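Side-chain contacts in phosphonate monoester hydrolase (Ruegeria pomeroyi, PDB 4UPK), which is a hydrolase of the sulfatase family, a branch of the wider alkaline phosphatase clan of enzymes: residues Gly83-Ser88 against Thr345-Glu350; Tyr76-Pro81 against Gly92-Asn97; Gln172-Asn177 against Thr214-Asp219; Ala186-Pro191 against Ala205-Glu210. All blocks are in the same frame, centred on the assembly; numbering follows the deposited sequence.

Contacts 1 and 2 are neighbours, their centres 8 Å apart, and both use the surroundings of helix 82-91. Contact 1 joins that helix to the end of strand 340-346 near the centre of the chain; contact 2 brings together the loop before it and the turn and start of helix 95-98 after it. S85 and S77 link them directly, and along the sequence their segments alternate. Contacts 3 and 4 form a second pair with centres 11 Å apart, touching through L175 with V188 and Y207. They lie about 24 to 33 Å, centre to centre, from the first pair, in chain that falls between the two halves of contact 1. The first pair lies in the core of the alkaline-phosphatase-like fold, the second in a more peripheral helix-and-loop region.

Contact 1 (Gly83-Ser88 against Thr345-Glu350); sequences GPSRAS and TADHGE
D347, which buries more surface here than any other residue, meets S85 and R86 of helix 82-91 with both its side chain and its backbone. Its carboxylate is divided between two partners. OD1 receives R86 NE at 2.7 Å, a salt bridge with a bent bond (N-H...O angle 142°) that reaches the oxygen from above the carboxylate plane. The guanidinium and carboxylate planes are 50° apart. R86 attains this position through a folded chain, bent at both chi2 and chi3, so that NE rather than the outer nitrogens addresses OD1, while R86 NH2 passes 3.4 Å from D347 CB and forms a separate salt bridge with D42.

The other carboxylate oxygen is held from within its own segment: H348 ND1 donates to D347 OD2 at 2.7 Å, on the lone pair directed away from OD1. A bond on each oxygen should restrict the rotation of the carboxylate. The S85 side chain lies close beside OD2, but its hydrogen bond goes to the backbone: OG, anti to its own N (chi1 -167°), is hydrogen-bonded to D347 O at 2.7 Å, from above the carbonyl plane, and also to S77 OG.

All the residues that touch are buried, and T345 pairs with strand 35-41, so the contact ties the helix to the end of a central strand. The run C82-G83-P84-S85-R86 fits the Cys-X-Pro-Ser-Arg signature of sulfatases, which in relatives opens a helix at the active site; the arrangement is consistent with that site of an alkaline-phosphatase-like alpha/beta fold.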
# COMPACT_ATOMS: atom_id res chain seq x y z
N GLY A 83 0.80 -1.53 27.30
CA GLY A 83 0.87 -1.27 25.86
C GLY A 83 2.29 -1.44 25.35
O GLY A 83 2.57 -2.40 24.63
N PRO A 84 3.25 -0.59 25.79
CA PRO A 84 4.66 -0.77 25.37
C PRO A 84 5.21 -2.19 25.63
O PRO A 84 5.90 -2.77 24.77
CB PRO A 84 5.41 0.27 26.22
CG PRO A 84 4.40 1.33 26.48
CD PRO A 84 3.09 0.61 26.64
N SER A 85 4.92 -2.74 26.82
CA SER A 85 5.37 -4.07 27.22
C SER A 85 4.75 -5.20 26.39
O SER A 85 5.41 -6.19 26.17
CB SER A 85 5.17 -4.27 28.70
OG SER A 85 5.88 -5.42 29.10
N ARG A 86 3.51 -5.02 25.91
CA ARG A 86 2.82 -5.95 24.99
C ARG A 86 3.38 -5.80 23.57
O ARG A 86 3.63 -6.81 22.91
CB ARG A 86 1.30 -5.71 25.01
CG ARG A 86 0.44 -6.93 24.72
CD ARG A 86 0.77 -8.14 25.56
NE ARG A 86 0.52 -7.91 26.98
CZ ARG A 86 -0.54 -8.37 27.64
NH1 ARG A 86 -1.48 -9.05 27.00
NH2 ARG A 86 -0.66 -8.16 28.93
N ALA A 87 3.66 -4.54 23.13
CA ALA A 87 4.26 -4.26 21.82
C ALA A 87 5.67 -4.93 21.67
O ALA A 87 5.96 -5.52 20.65
CB ALA A 87 4.31 -2.76 21.57
N SER A 88 6.45 -4.95 22.73
CA SER A 88 7.78 -5.58 22.78
C SER A 88 7.72 -7.10 22.73
O SER A 88 8.52 -7.70 22.03
CB SER A 88 8.52 -5.15 24.05
OG SER A 88 9.12 -3.87 23.90
N THR A 345 3.98 -16.71 30.76
CA THR A 345 4.70 -15.56 31.28
C THR A 345 3.72 -14.49 31.81
O THR A 345 2.50 -14.66 31.71
CB THR A 345 5.63 -14.97 30.14
OG1 THR A 345 6.60 -14.09 30.72
CG2 THR A 345 4.85 -14.28 29.01
N ALA A 346 4.26 -13.39 32.33
CA ALA A 346 3.54 -12.17 32.69
C ALA A 346 4.16 -11.07 31.82
O ALA A 346 5.33 -11.15 31.46
CB ALA A 346 3.68 -11.85 34.16
N ASP A 347 3.35 -10.06 31.46
CA ASP A 347 3.78 -8.92 30.64
C ASP A 347 4.75 -7.98 31.39
O ASP A 347 5.75 -7.55 30.83
CB ASP A 347 2.53 -8.17 30.16
CG ASP A 347 2.85 -7.06 29.20
OD1 ASP A 347 2.94 -7.33 28.00
OD2 ASP A 347 2.97 -5.92 29.66
N HIS A 348 4.44 -7.68 32.64
CA HIS A 348 5.16 -6.81 33.56
C HIS A 348 4.80 -7.26 34.99
O HIS A 348 3.96 -8.14 35.18
CB HIS A 348 4.76 -5.32 33.36
CG HIS A 348 3.28 -5.10 33.37
ND1 HIS A 348 2.56 -5.07 32.19
CD2 HIS A 348 2.42 -5.03 34.41
CE1 HIS A 348 1.28 -5.00 32.55
NE2 HIS A 348 1.15 -4.95 33.87
N GLY A 349 5.43 -6.61 35.95
CA GLY A 349 5.22 -6.82 37.36
C GLY A 349 4.30 -5.78 37.98
O GLY A 349 3.54 -5.09 37.29
N GLU A 350 4.35 -5.70 39.30
CA GLU A 350 3.49 -4.89 40.14
C GLU A 350 4.27 -4.58 41.40
O GLU A 350 4.76 -5.52 42.01
CB GLU A 350 2.24 -5.75 40.49
CG GLU A 350 1.25 -5.15 41.48
CD GLU A 350 0.92 -3.69 41.28
OE1 GLU A 350 0.42 -3.35 40.19
OE2 GLU A 350 1.26 -2.87 42.16

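Contact 2 (Tyr76-Pro81 against Gly92-Asn97); sequences YSVTNP and GQYAMN
V78 packs on the CD1-CE1 bond of the Y94 ring, the two side chains crossing at about a right angle. Its CB is 3.9 Å from Y94 CD1, and the two methyls share the bond, with CG1 4.0 Å from Y94 CE1 and CG2 4.1 Å from Y94 CD1. The Y94 torsion, with CG anti to the carbonyl carbon (chi1 -71°), places CD1 and CE1 next to V78, while the hydroxyl is hydrogen-bonded to E390.

One residue further on, T79 packs on A95: its OG1, CB and CG2 all gather round the single methyl, OG1 at 3.7 Å from A95 CB. That hydroxyl is not left to apolar company, since it also bonds to E434 O.

No direct hydrogen bond joins the segments. A water takes that part, donating to V78 O at 2.8 Å and accepting from A95 N at 3.1 Å, and it sits in the plane of the Y94 ring at its edge. S77 OG is hydrogen-bonded to T79 O at 2.7 Å, bracing the loop internally.

Y94 occupies the N-cap position of helix 95-98. V78, Y94 and A95 all meet E434 of strand 431-436, so the two connections flanking helix 82-91, which carries the sulfatase-type signature, pack on that strand in the alkaline-phosphatase-like fold.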
# COMPACT_ATOMS: atom_id res chain seq x y z
N TYR A 76 13.01 -10.48 32.52
CA TYR A 76 12.56 -9.11 32.70
C TYR A 76 11.84 -8.55 31.51
O TYR A 76 12.24 -8.80 30.37
CB TYR A 76 13.77 -8.20 33.07
CG TYR A 76 14.39 -8.54 34.40
CD1 TYR A 76 15.31 -9.58 34.53
CD2 TYR A 76 14.04 -7.84 35.55
CE1 TYR A 76 15.80 -9.97 35.78
CE2 TYR A 76 14.57 -8.19 36.80
CZ TYR A 76 15.45 -9.26 36.90
OH TYR A 76 16.00 -9.63 38.11
N SER A 77 10.79 -7.76 31.77
CA SER A 77 10.07 -7.02 30.73
C SER A 77 11.06 -5.93 30.22
O SER A 77 11.78 -5.36 31.04
CB SER A 77 8.83 -6.37 31.33
OG SER A 77 8.15 -5.64 30.33
N VAL A 78 11.14 -5.69 28.89
CA VAL A 78 12.05 -4.68 28.34
C VAL A 78 11.44 -3.29 28.34
O VAL A 78 12.11 -2.30 28.04
CB VAL A 78 12.67 -5.05 26.95
CG1 VAL A 78 13.25 -6.45 26.96
CG2 VAL A 78 11.66 -4.88 25.82
N THR A 79 10.15 -3.20 28.67
CA THR A 79 9.47 -1.92 28.73
C THR A 79 8.21 -1.96 29.54
O THR A 79 7.75 -3.04 29.88
CB THR A 79 9.34 -1.21 27.36
OG1 THR A 79 8.92 0.14 27.56
CG2 THR A 79 8.43 -1.93 26.42
N ASN A 80 7.66 -0.78 29.82
CA ASN A 80 6.44 -0.61 30.58
C ASN A 80 5.72 0.70 30.17
O ASN A 80 6.37 1.64 29.65
CB ASN A 80 6.77 -0.60 32.08
CG ASN A 80 6.41 -1.87 32.78
OD1 ASN A 80 5.31 -2.37 32.63
ND2 ASN A 80 7.30 -2.37 33.61
N PRO A 81 4.38 0.78 30.37
CA PRO A 81 3.47 -0.23 30.94
C PRO A 81 2.94 -1.26 29.94
O PRO A 81 3.66 -1.64 29.03
CB PRO A 81 2.41 0.61 31.66
CG PRO A 81 2.49 2.01 31.05
CD PRO A 81 3.63 2.00 30.03
N GLY A 92 8.98 -8.59 19.39
CA GLY A 92 10.35 -9.06 19.63
C GLY A 92 11.39 -7.95 19.57
O GLY A 92 12.59 -8.24 19.49
N GLN A 93 10.94 -6.68 19.65
CA GLN A 93 11.80 -5.49 19.58
C GLN A 93 11.77 -4.68 20.87
O GLN A 93 10.76 -4.65 21.56
CB GLN A 93 11.35 -4.55 18.45
CG GLN A 93 11.26 -5.15 17.06
CD GLN A 93 10.84 -4.15 16.02
OE1 GLN A 93 10.97 -2.93 16.18
NE2 GLN A 93 10.40 -4.63 14.89
N TYR A 94 12.86 -3.95 21.13
CA TYR A 94 12.94 -3.00 22.24
C TYR A 94 12.01 -1.81 21.89
O TYR A 94 11.77 -1.56 20.72
CB TYR A 94 14.39 -2.49 22.40
CG TYR A 94 15.36 -3.52 22.94
CD1 TYR A 94 15.28 -3.96 24.25
CD2 TYR A 94 16.42 -3.98 22.15
CE1 TYR A 94 16.20 -4.88 24.76
CE2 TYR A 94 17.32 -4.92 22.64
CZ TYR A 94 17.22 -5.36 23.95
OH TYR A 94 18.10 -6.31 24.41
N ALA A 95 11.47 -1.12 22.90
CA ALA A 95 10.62 0.05 22.74
C ALA A 95 11.34 1.13 21.92
O ALA A 95 10.65 1.88 21.24
CB ALA A 95 10.21 0.59 24.11
N MET A 96 12.72 1.21 21.98
CA MET A 96 13.53 2.18 21.21
C MET A 96 13.42 1.92 19.71
O MET A 96 13.63 2.81 18.91
CB MET A 96 15.01 2.26 21.69
CG MET A 96 15.80 0.96 21.62
SD MET A 96 17.43 1.14 22.40
CE MET A 96 18.02 -0.52 22.25
N ASN A 97 13.04 0.69 19.35
CA ASN A 97 12.85 0.27 17.98
C ASN A 97 11.38 0.26 17.54
O ASN A 97 11.05 0.85 16.50
CB ASN A 97 13.55 -1.07 17.74
CG ASN A 97 15.06 -0.91 17.76
OD1 ASN A 97 15.60 0.14 17.45
ND2 ASN A 97 15.77 -1.94 18.16
O HOH W 1 13.04 -1.83 25.46

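Contact 3 (Gln172-Asn177 against Thr214-Asp219); sequences QSHLKN and TAFLTD
Two helices approach each other here, 169-177 and 213-224, and their segments come nearest at H174 and F216, whose CA atoms are 8.3 Å apart. That spacing is too wide for the backbones to touch, and between these two segments the contact is made by one side chain from each. Both extend with CG anti to the backbone N, F216 at chi1 177°, and the two run past one another in opposite senses in the gap between the helices.

The overlap is intimate but oblique. F216 CD1 lies 3.5 Å above one face of the imidazole, displaced toward its rim and 3.6 Å from H174 CG. F216 CE1 in turn reaches H174 CB at 3.5 Å. With ring centroids 5.1 Å apart and planes inclined at 39°, the pair is neither a parallel stack nor a T-shape. H174 ND1, 3.7 Å from F216 CD1, is buried in this contact and has no polar partner in the model.

This is helix-to-helix packing on the flank of the alpha/beta fold. Helix 213-224 is the inner member: T214 and L217 touch strand 234-239, while D219 makes a salt bridge with R326 of helix 303-333. Helix 169-177 packs on it and supplies a second aromatic, W171, whose ring also meets F216.

Within helix 213-224, T218 OG1 donates to T214 O at 2.7 Å, one turn back, and is also bonded to Y239 OH. The outer helix also lies at a subunit boundary: S173 OG is hydrogen-bonded to A227 N and N177 ND2 to L222 O of the third subunit.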
# COMPACT_ATOMS: atom_id res chain seq x y z
N GLN A 172 -19.60 -8.93 29.91
CA GLN A 172 -20.67 -8.03 30.39
C GLN A 172 -22.02 -8.58 30.04
O GLN A 172 -22.95 -8.44 30.84
CB GLN A 172 -20.53 -6.60 29.84
CG GLN A 172 -19.42 -5.75 30.49
CD GLN A 172 -19.70 -4.28 30.26
OE1 GLN A 172 -20.71 -3.74 30.72
NE2 GLN A 172 -18.78 -3.59 29.62
N SER A 173 -22.15 -9.19 28.84
CA SER A 173 -23.42 -9.79 28.38
C SER A 173 -23.73 -11.09 29.14
O SER A 173 -24.87 -11.30 29.51
CB SER A 173 -23.40 -10.00 26.87
OG SER A 173 -23.19 -8.77 26.21
N HIS A 174 -22.70 -11.89 29.46
CA HIS A 174 -22.81 -13.10 30.28
C HIS A 174 -23.42 -12.71 31.65
O HIS A 174 -24.38 -13.34 32.10
CB HIS A 174 -21.41 -13.76 30.46
CG HIS A 174 -21.43 -15.00 31.31
ND1 HIS A 174 -20.85 -15.03 32.56
CD2 HIS A 174 -22.01 -16.20 31.07
CE1 HIS A 174 -21.05 -16.26 33.02
NE2 HIS A 174 -21.77 -16.98 32.17
N LEU A 175 -22.92 -11.61 32.24
CA LEU A 175 -23.39 -11.06 33.52
C LEU A 175 -24.85 -10.58 33.48
O LEU A 175 -25.60 -10.89 34.40
CB LEU A 175 -22.45 -9.96 34.06
CG LEU A 175 -21.03 -10.38 34.45
CD1 LEU A 175 -20.16 -9.17 34.68
CD2 LEU A 175 -21.02 -11.24 35.70
N LYS A 176 -25.26 -9.85 32.42
CA LYS A 176 -26.64 -9.40 32.28
C LYS A 176 -27.59 -10.59 32.11
O LYS A 176 -28.64 -10.62 32.75
CB LYS A 176 -26.80 -8.40 31.11
CG LYS A 176 -26.35 -6.98 31.46
CD LYS A 176 -26.12 -6.12 30.20
CE LYS A 176 -25.23 -4.92 30.46
NZ LYS A 176 -25.83 -3.95 31.42
N ASN A 177 -27.20 -11.58 31.27
CA ASN A 177 -27.99 -12.80 30.97
C ASN A 177 -28.16 -13.75 32.15
O ASN A 177 -29.16 -14.46 32.23
CB ASN A 177 -27.46 -13.53 29.74
CG ASN A 177 -27.61 -12.75 28.46
OD1 ASN A 177 -28.46 -11.86 28.33
ND2 ASN A 177 -26.80 -13.07 27.48
N THR A 214 -12.01 -14.23 34.92
CA THR A 214 -11.05 -15.34 34.78
C THR A 214 -11.73 -16.62 34.29
O THR A 214 -11.24 -17.22 33.34
CB THR A 214 -10.29 -15.56 36.10
OG1 THR A 214 -9.63 -14.35 36.48
CG2 THR A 214 -9.29 -16.73 36.03
N ALA A 215 -12.83 -17.04 34.97
CA ALA A 215 -13.61 -18.25 34.67
C ALA A 215 -14.23 -18.17 33.27
O ALA A 215 -14.13 -19.12 32.50
CB ALA A 215 -14.71 -18.46 35.71
N PHE A 216 -14.86 -17.03 32.97
CA PHE A 216 -15.51 -16.76 31.69
C PHE A 216 -14.55 -16.89 30.51
O PHE A 216 -14.93 -17.54 29.52
CB PHE A 216 -16.25 -15.41 31.71
CG PHE A 216 -16.88 -15.04 30.40
CD1 PHE A 216 -18.13 -15.54 30.04
CD2 PHE A 216 -16.18 -14.27 29.47
CE1 PHE A 216 -18.69 -15.26 28.79
CE2 PHE A 216 -16.73 -14.00 28.21
CZ PHE A 216 -17.99 -14.47 27.89
N LEU A 217 -13.34 -16.29 30.59
CA LEU A 217 -12.35 -16.36 29.49
C LEU A 217 -11.88 -17.79 29.24
O LEU A 217 -11.82 -18.22 28.10
CB LEU A 217 -11.16 -15.41 29.72
CG LEU A 217 -10.18 -15.22 28.56
CD1 LEU A 217 -10.86 -14.68 27.28
CD2 LEU A 217 -9.08 -14.32 28.95
N THR A 218 -11.63 -18.54 30.33
CA THR A 218 -11.25 -19.96 30.32
C THR A 218 -12.37 -20.78 29.68
O THR A 218 -12.09 -21.67 28.87
CB THR A 218 -10.94 -20.45 31.75
OG1 THR A 218 -10.08 -19.49 32.37
CG2 THR A 218 -10.29 -21.83 31.75
N ASP A 219 -13.64 -20.48 30.04
CA ASP A 219 -14.80 -21.14 29.46
C ASP A 219 -14.89 -20.89 27.95
O ASP A 219 -15.17 -21.83 27.22
CB ASP A 219 -16.10 -20.70 30.17
CG ASP A 219 -16.29 -21.21 31.59
OD1 ASP A 219 -15.54 -22.13 32.00
OD2 ASP A 219 -17.14 -20.68 32.29

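Contact 4 (Ala186-Pro191 against Ala205-Glu210); sequences AQVYVP and AMYRAE
Apolar contacts centre on V188, whose two methyls go to different partners. CG1, anti to the backbone N (chi1 166°), rests 3.7 Å from Y207 CE2, the valine crossing the tyrosine at about a right angle. CG2 meets the end of M206, 4.1 Å from its CE. The methionine chain is bent at chi2 and chi3, which carries SD to within 4.1 Å of V188 CA and brings CE to the edge of the Y207 ring, in its plane. A205 CB lies over one face of that ring, toward its rim, so the tyrosine is packed from within its own segment as well as from across the contact.

The polar link is a water. It donates to V188 O at 2.6 Å and to V190 O at 2.7 Å, and accepts from M206 N at 2.7 Å, joining two carbonyls of one segment to an amide of the other where no direct hydrogen bond exists. The same V188 O approaches Y207 CE2 obliquely, at 3.4 Å.

Both segments belong to the long connection between helices 169-177 and 213-224. They pack on the first of these: V188 touches W171 and L175, Y207 also lies on L175, and the Y207 and W171 rings meet edge-to-face.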
# COMPACT_ATOMS: atom_id res chain seq x y z
N ALA A 186 -18.63 -0.03 35.65
CA ALA A 186 -17.81 0.22 36.86
C ALA A 186 -18.40 -0.38 38.17
O ALA A 186 -17.65 -0.64 39.11
CB ALA A 186 -17.55 1.71 37.03
N GLN A 187 -19.72 -0.63 38.22
CA GLN A 187 -20.41 -1.22 39.37
C GLN A 187 -20.03 -2.69 39.62
O GLN A 187 -20.11 -3.17 40.75
CB GLN A 187 -21.93 -1.07 39.25
CG GLN A 187 -22.45 0.37 39.36
CD GLN A 187 -23.91 0.52 38.95
OE1 GLN A 187 -24.71 -0.44 38.99
NE2 GLN A 187 -24.30 1.73 38.56
N VAL A 188 -19.65 -3.40 38.56
CA VAL A 188 -19.23 -4.81 38.53
C VAL A 188 -17.97 -5.06 39.43
O VAL A 188 -17.84 -6.11 40.03
CB VAL A 188 -18.98 -5.20 37.03
CG1 VAL A 188 -18.22 -6.51 36.87
CG2 VAL A 188 -20.28 -5.23 36.23
N TYR A 189 -17.08 -4.07 39.52
CA TYR A 189 -15.80 -4.13 40.25
C TYR A 189 -15.83 -3.68 41.71
O TYR A 189 -14.81 -3.74 42.40
CB TYR A 189 -14.73 -3.34 39.45
CG TYR A 189 -14.47 -3.92 38.09
CD1 TYR A 189 -13.77 -5.12 37.94
CD2 TYR A 189 -14.98 -3.32 36.94
CE1 TYR A 189 -13.54 -5.67 36.69
CE2 TYR A 189 -14.75 -3.86 35.67
CZ TYR A 189 -14.03 -5.04 35.55
OH TYR A 189 -13.77 -5.59 34.33
N VAL A 190 -17.01 -3.20 42.17
CA VAL A 190 -17.21 -2.73 43.54
C VAL A 190 -17.38 -3.96 44.46
O VAL A 190 -18.26 -4.79 44.20
CB VAL A 190 -18.41 -1.72 43.64
CG1 VAL A 190 -18.64 -1.27 45.08
CG2 VAL A 190 -18.20 -0.51 42.73
N PRO A 191 -16.52 -4.12 45.50
CA PRO A 191 -16.67 -5.25 46.42
C PRO A 191 -17.97 -5.15 47.20
O PRO A 191 -18.41 -4.05 47.56
CB PRO A 191 -15.45 -5.11 47.35
CG PRO A 191 -14.50 -4.19 46.65
CD PRO A 191 -15.41 -3.25 45.93
N ALA A 205 -16.69 -10.22 45.34
CA ALA A 205 -17.17 -9.58 44.11
C ALA A 205 -18.68 -9.84 43.93
O ALA A 205 -19.21 -10.81 44.48
CB ALA A 205 -16.40 -10.10 42.91
N MET A 206 -19.37 -8.93 43.20
CA MET A 206 -20.81 -8.97 42.86
C MET A 206 -21.16 -10.32 42.20
O MET A 206 -22.23 -10.88 42.44
CB MET A 206 -21.14 -7.78 41.90
CG MET A 206 -22.49 -7.88 41.15
SD MET A 206 -22.51 -7.09 39.49
CE MET A 206 -21.67 -8.34 38.54
N TYR A 207 -20.25 -10.82 41.36
CA TYR A 207 -20.38 -12.07 40.61
C TYR A 207 -19.79 -13.26 41.37
O TYR A 207 -18.80 -13.12 42.09
CB TYR A 207 -19.74 -11.93 39.20
CG TYR A 207 -18.39 -11.25 39.21
CD1 TYR A 207 -17.22 -11.98 39.45
CD2 TYR A 207 -18.27 -9.88 39.00
CE1 TYR A 207 -15.97 -11.35 39.48
CE2 TYR A 207 -17.04 -9.24 39.07
CZ TYR A 207 -15.89 -9.98 39.30
OH TYR A 207 -14.67 -9.34 39.33
N ARG A 208 -20.41 -14.44 41.19
CA ARG A 208 -19.93 -15.70 41.79
C ARG A 208 -18.66 -16.10 41.02
O ARG A 208 -18.45 -15.61 39.90
CB ARG A 208 -20.99 -16.81 41.70
CG ARG A 208 -22.25 -16.49 42.50
CD ARG A 208 -23.38 -17.47 42.25
NE ARG A 208 -23.12 -18.76 42.88
CZ ARG A 208 -23.45 -19.94 42.37
NH1 ARG A 208 -24.07 -20.01 41.20
NH2 ARG A 208 -23.14 -21.06 43.01
N ALA A 209 -17.82 -16.96 41.61
CA ALA A 209 -16.57 -17.45 41.01
C ALA A 209 -16.76 -18.05 39.62
O ALA A 209 -15.98 -17.75 38.73
CB ALA A 209 -15.89 -18.45 41.93
N GLU A 210 -17.83 -18.85 39.41
CA GLU A 210 -18.12 -19.46 38.12
C GLU A 210 -18.54 -18.43 37.06
O GLU A 210 -18.58 -18.78 35.87
CB GLU A 210 -19.17 -20.60 38.25
CG GLU A 210 -20.45 -20.19 38.95
CD GLU A 210 -20.51 -20.60 40.41
OE1 GLU A 210 -19.78 -20.02 41.25
OE2 GLU A 210 -21.31 -21.52 40.72
O HOH W 2 -17.75 -6.88 42.52